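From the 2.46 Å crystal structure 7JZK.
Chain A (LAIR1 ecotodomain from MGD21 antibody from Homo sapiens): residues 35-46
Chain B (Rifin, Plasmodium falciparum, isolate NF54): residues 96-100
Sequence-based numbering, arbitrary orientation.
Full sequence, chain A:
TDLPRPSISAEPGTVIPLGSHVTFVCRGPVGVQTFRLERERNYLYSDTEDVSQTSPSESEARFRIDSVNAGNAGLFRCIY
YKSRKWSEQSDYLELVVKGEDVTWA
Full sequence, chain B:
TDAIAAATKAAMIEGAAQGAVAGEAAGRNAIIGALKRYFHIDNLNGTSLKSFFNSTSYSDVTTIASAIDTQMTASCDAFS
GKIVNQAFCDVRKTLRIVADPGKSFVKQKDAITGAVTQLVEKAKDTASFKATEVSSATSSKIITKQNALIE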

# COMPACT_ATOMS: atom_id res chain seq x y z
N PHE A 35 10.98 -9.41 -1.43
CA PHE A 35 9.88 -10.34 -1.25
C PHE A 35 8.62 -9.56 -0.92
O PHE A 35 8.66 -8.67 -0.07
CB PHE A 35 10.18 -11.31 -0.11
CG PHE A 35 10.55 -12.66 -0.57
CD1 PHE A 35 11.83 -13.13 -0.38
CD2 PHE A 35 9.63 -13.44 -1.23
CE1 PHE A 35 12.19 -14.39 -0.82
CE2 PHE A 35 9.97 -14.69 -1.67
CZ PHE A 35 11.25 -15.17 -1.46
N ARG A 36 7.50 -9.91 -1.55
CA ARG A 36 6.20 -9.31 -1.26
C ARG A 36 5.23 -10.40 -0.85
O ARG A 36 5.01 -11.37 -1.60
CB ARG A 36 5.65 -8.56 -2.48
CG ARG A 36 4.17 -8.27 -2.48
CD ARG A 36 3.81 -7.30 -3.61
NE ARG A 36 4.60 -6.07 -3.57
CZ ARG A 36 4.50 -5.08 -4.45
NH1 ARG A 36 3.64 -5.17 -5.47
NH2 ARG A 36 5.25 -3.99 -4.33
N LEU A 37 4.63 -10.23 0.33
CA LEU A 37 3.65 -11.14 0.89
C LEU A 37 2.27 -10.56 0.63
O LEU A 37 1.98 -9.45 1.07
CB LEU A 37 3.88 -11.36 2.37
CG LEU A 37 2.79 -12.12 3.11
CD1 LEU A 37 2.90 -13.61 2.80
CD2 LEU A 37 3.03 -11.87 4.59
N GLU A 38 1.50 -11.29 -0.17
CA GLU A 38 0.19 -10.79 -0.60
C GLU A 38 -0.92 -11.52 0.13
O GLU A 38 -0.72 -12.66 0.53
CB GLU A 38 0.03 -11.01 -2.09
CG GLU A 38 0.76 -10.04 -2.99
CD GLU A 38 0.45 -10.31 -4.45
OE1 GLU A 38 1.07 -9.70 -5.31
OE2 GLU A 38 -0.42 -11.14 -4.70
N ARG A 39 -2.04 -10.85 0.30
CA ARG A 39 -3.23 -11.50 0.88
C ARG A 39 -4.07 -12.06 -0.27
O ARG A 39 -3.57 -12.17 -1.37
CB ARG A 39 -4.01 -10.50 1.73
CG ARG A 39 -3.25 -9.98 2.94
CD ARG A 39 -4.09 -10.14 4.18
NE ARG A 39 -4.51 -11.52 4.35
CZ ARG A 39 -5.25 -11.97 5.35
NH1 ARG A 39 -5.67 -11.15 6.30
NH2 ARG A 39 -5.57 -13.25 5.41
N GLU A 40 -5.33 -12.34 -0.00
CA GLU A 40 -6.25 -12.86 -1.04
C GLU A 40 -6.34 -11.85 -2.18
O GLU A 40 -6.65 -12.25 -3.29
CB GLU A 40 -7.60 -13.14 -0.41
CG GLU A 40 -7.58 -13.12 1.11
CD GLU A 40 -7.70 -11.74 1.71
OE1 GLU A 40 -8.13 -10.82 1.01
OE2 GLU A 40 -7.32 -11.58 2.88
N ARG A 41 -6.09 -10.58 -1.88
CA ARG A 41 -6.11 -9.55 -2.92
C ARG A 41 -4.72 -8.98 -3.19
O ARG A 41 -3.98 -8.78 -2.24
CB ARG A 41 -7.27 -8.57 -2.71
CG ARG A 41 -8.60 -9.12 -3.20
CD ARG A 41 -9.77 -8.68 -2.36
NE ARG A 41 -9.55 -8.87 -0.94
CZ ARG A 41 -10.45 -8.62 0.00
NH1 ARG A 41 -10.17 -8.81 1.28
NH2 ARG A 41 -11.64 -8.16 -0.34
N ASN A 42 -4.43 -8.71 -4.46
CA ASN A 42 -3.12 -8.24 -4.95
C ASN A 42 -2.73 -6.92 -4.31
O ASN A 42 -1.55 -6.69 -4.14
CB ASN A 42 -3.28 -7.91 -6.44
CG ASN A 42 -2.44 -8.75 -7.37
OD1 ASN A 42 -1.61 -9.54 -6.93
ND2 ASN A 42 -2.65 -8.59 -8.67
N TYR A 43 -3.71 -6.07 -4.03
CA TYR A 43 -3.46 -4.72 -3.48
C TYR A 43 -3.21 -4.72 -1.98
O TYR A 43 -2.89 -3.67 -1.46
CB TYR A 43 -4.57 -3.78 -3.94
CG TYR A 43 -5.98 -4.27 -3.75
CD1 TYR A 43 -6.68 -4.86 -4.79
CD2 TYR A 43 -6.64 -4.11 -2.54
CE1 TYR A 43 -7.98 -5.30 -4.63
CE2 TYR A 43 -7.94 -4.54 -2.37
CZ TYR A 43 -8.61 -5.13 -3.42
OH TYR A 43 -9.89 -5.56 -3.25
N LEU A 44 -3.43 -5.83 -1.31
CA LEU A 44 -3.13 -5.91 0.14
C LEU A 44 -1.81 -6.68 0.27
O LEU A 44 -1.80 -7.88 0.03
CB LEU A 44 -4.30 -6.60 0.83
CG LEU A 44 -5.67 -6.00 0.54
CD1 LEU A 44 -6.77 -6.90 1.07
CD2 LEU A 44 -5.79 -4.61 1.13
N TYR A 45 -0.74 -5.96 0.57
CA TYR A 45 0.59 -6.60 0.56
C TYR A 45 1.59 -5.97 1.52
O TYR A 45 1.40 -4.83 1.92
CB TYR A 45 1.13 -6.65 -0.87
CG TYR A 45 1.44 -5.37 -1.58
CD1 TYR A 45 0.71 -4.99 -2.69
CD2 TYR A 45 2.52 -4.58 -1.22
CE1 TYR A 45 1.01 -3.83 -3.39
CE2 TYR A 45 2.82 -3.42 -1.89
CZ TYR A 45 2.07 -3.04 -2.98
OH TYR A 45 2.37 -1.91 -3.66
N SER A 46 2.65 -6.70 1.86
CA SER A 46 3.76 -6.14 2.62
C SER A 46 5.06 -6.57 1.96
O SER A 46 5.24 -7.75 1.63
CB SER A 46 3.72 -6.59 4.07
OG SER A 46 2.70 -5.91 4.78
N ARG B 96 -1.19 0.59 -11.54
CA ARG B 96 -0.32 -0.54 -11.90
C ARG B 96 0.80 -0.71 -10.88
O ARG B 96 1.97 -0.89 -11.22
CB ARG B 96 0.22 -0.43 -13.33
CG ARG B 96 -0.83 -0.71 -14.42
CD ARG B 96 -0.77 0.31 -15.55
NE ARG B 96 -1.20 1.62 -15.08
CZ ARG B 96 -1.33 2.69 -15.86
NH1 ARG B 96 -1.74 3.85 -15.34
NH2 ARG B 96 -1.07 2.60 -17.16
N ILE B 97 0.42 -0.67 -9.60
CA ILE B 97 1.38 -0.87 -8.52
C ILE B 97 1.40 -2.32 -8.06
O ILE B 97 2.38 -2.76 -7.44
CB ILE B 97 1.06 0.07 -7.34
CG1 ILE B 97 1.04 1.53 -7.79
CG2 ILE B 97 2.09 -0.05 -6.24
CD1 ILE B 97 0.73 2.45 -6.63
N VAL B 98 0.36 -3.10 -8.37
CA VAL B 98 0.34 -4.48 -7.92
C VAL B 98 1.34 -5.26 -8.76
O VAL B 98 1.61 -4.92 -9.92
CB VAL B 98 -1.09 -5.05 -8.04
CG1 VAL B 98 -2.05 -4.24 -7.20
CG2 VAL B 98 -1.54 -5.00 -9.48
N ALA B 99 1.92 -6.28 -8.16
CA ALA B 99 2.96 -7.03 -8.85
C ALA B 99 2.36 -7.77 -10.02
O ALA B 99 1.31 -8.41 -9.90
CB ALA B 99 3.65 -8.01 -7.90
N ASP B 100 3.00 -7.69 -11.17
CA ASP B 100 2.53 -8.42 -12.34
C ASP B 100 3.72 -9.25 -12.80
O ASP B 100 4.81 -8.69 -13.06
CB ASP B 100 1.98 -7.41 -13.36
CG ASP B 100 1.25 -8.05 -14.55
OD1 ASP B 100 0.95 -9.27 -14.54
OD2 ASP B 100 0.91 -7.29 -15.48
O HOH W 1 1.24 -7.02 -5.64

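The chain A stretch is a β-hairpin. Its two strands are held in register by the reciprocal pair Leu A37 N to Ser A46 O and Ser A46 N to Leu A37 O, both 2.9 Å, and the chain reverses through a type I turn from Arg A41 to Leu A44, closed by Leu A44 N to Arg A41 O at 3.1 Å. The rifin segment has no regular secondary structure and lies against one side of this hairpin. Alternation along the first strand explains the selection of residues: Arg A36 and Glu A38 direct their CA-to-CB bonds toward chain B, whereas the side chain of Leu A37 is out of reach.

Arg A36 makes the one direct hydrogen bond between the stretches. With chi1 and chi2 both t, its chain runs out almost fully extended before chi3 turns to m, a length that brings the guanidinium up to the rifin backbone. Arg A36 NH1 donates to Ile B97 O at 3.4 Å, a weak bond, with the carbonyl near the guanidinium plane, where the N-H groups point. Ala B99 N is equally near Arg A36 NH1 at 3.4 Å, but two donors cannot bond to each other.

A water resolves that mismatch. The water accepts from Arg A36 NH1 (3.0 Å) and from Ala B99 N (2.7 Å), and donates to Glu A38 OE1 (2.7 Å) and to the backbone Asn A42 O (3.2 Å). Two donors and two acceptors thus use the water's full hydrogen-bonding capacity. Glu A38, m at chi1 and extended (t) at chi2, reaches far enough for its carboxylate to serve as one of those acceptors. The small methyl of Ala B99 points toward chain A and fits beside these polar groups, with Ala B99 CB 3.7 Å from Arg A36 NH1 and 4.0 Å from Glu A38 OE1.

The remaining contacts are largely apolar. Tyr A43 and Val B98 have the closest CA atoms across the stretches, 5.8 Å apart. At chi1 p the tyrosine ring leads away from the rifin, so Tyr A43 CB, rather than the ring, meets Val B98 CG1 at 4.1 Å. The compact, branched Val B98, chi1 m, has its CA-to-CB bond sideways to chain A, and its methyls also pack against Asn A42; it has the largest covered area in either stretch.

Tyr A45 shares the p rotamer but starts with its CA-to-CB bond toward chain B, so here the ring carries its hydroxyl to the interface. Tyr A45 OH lies 3.2 Å from Ile B97 CG2, a snug contact, and Tyr A45 CZ is 4.4 Å from the same Ile B97 CG2. Ile B97 therefore contributes both its carbonyl, to arginine, and its β-branch, to tyrosine.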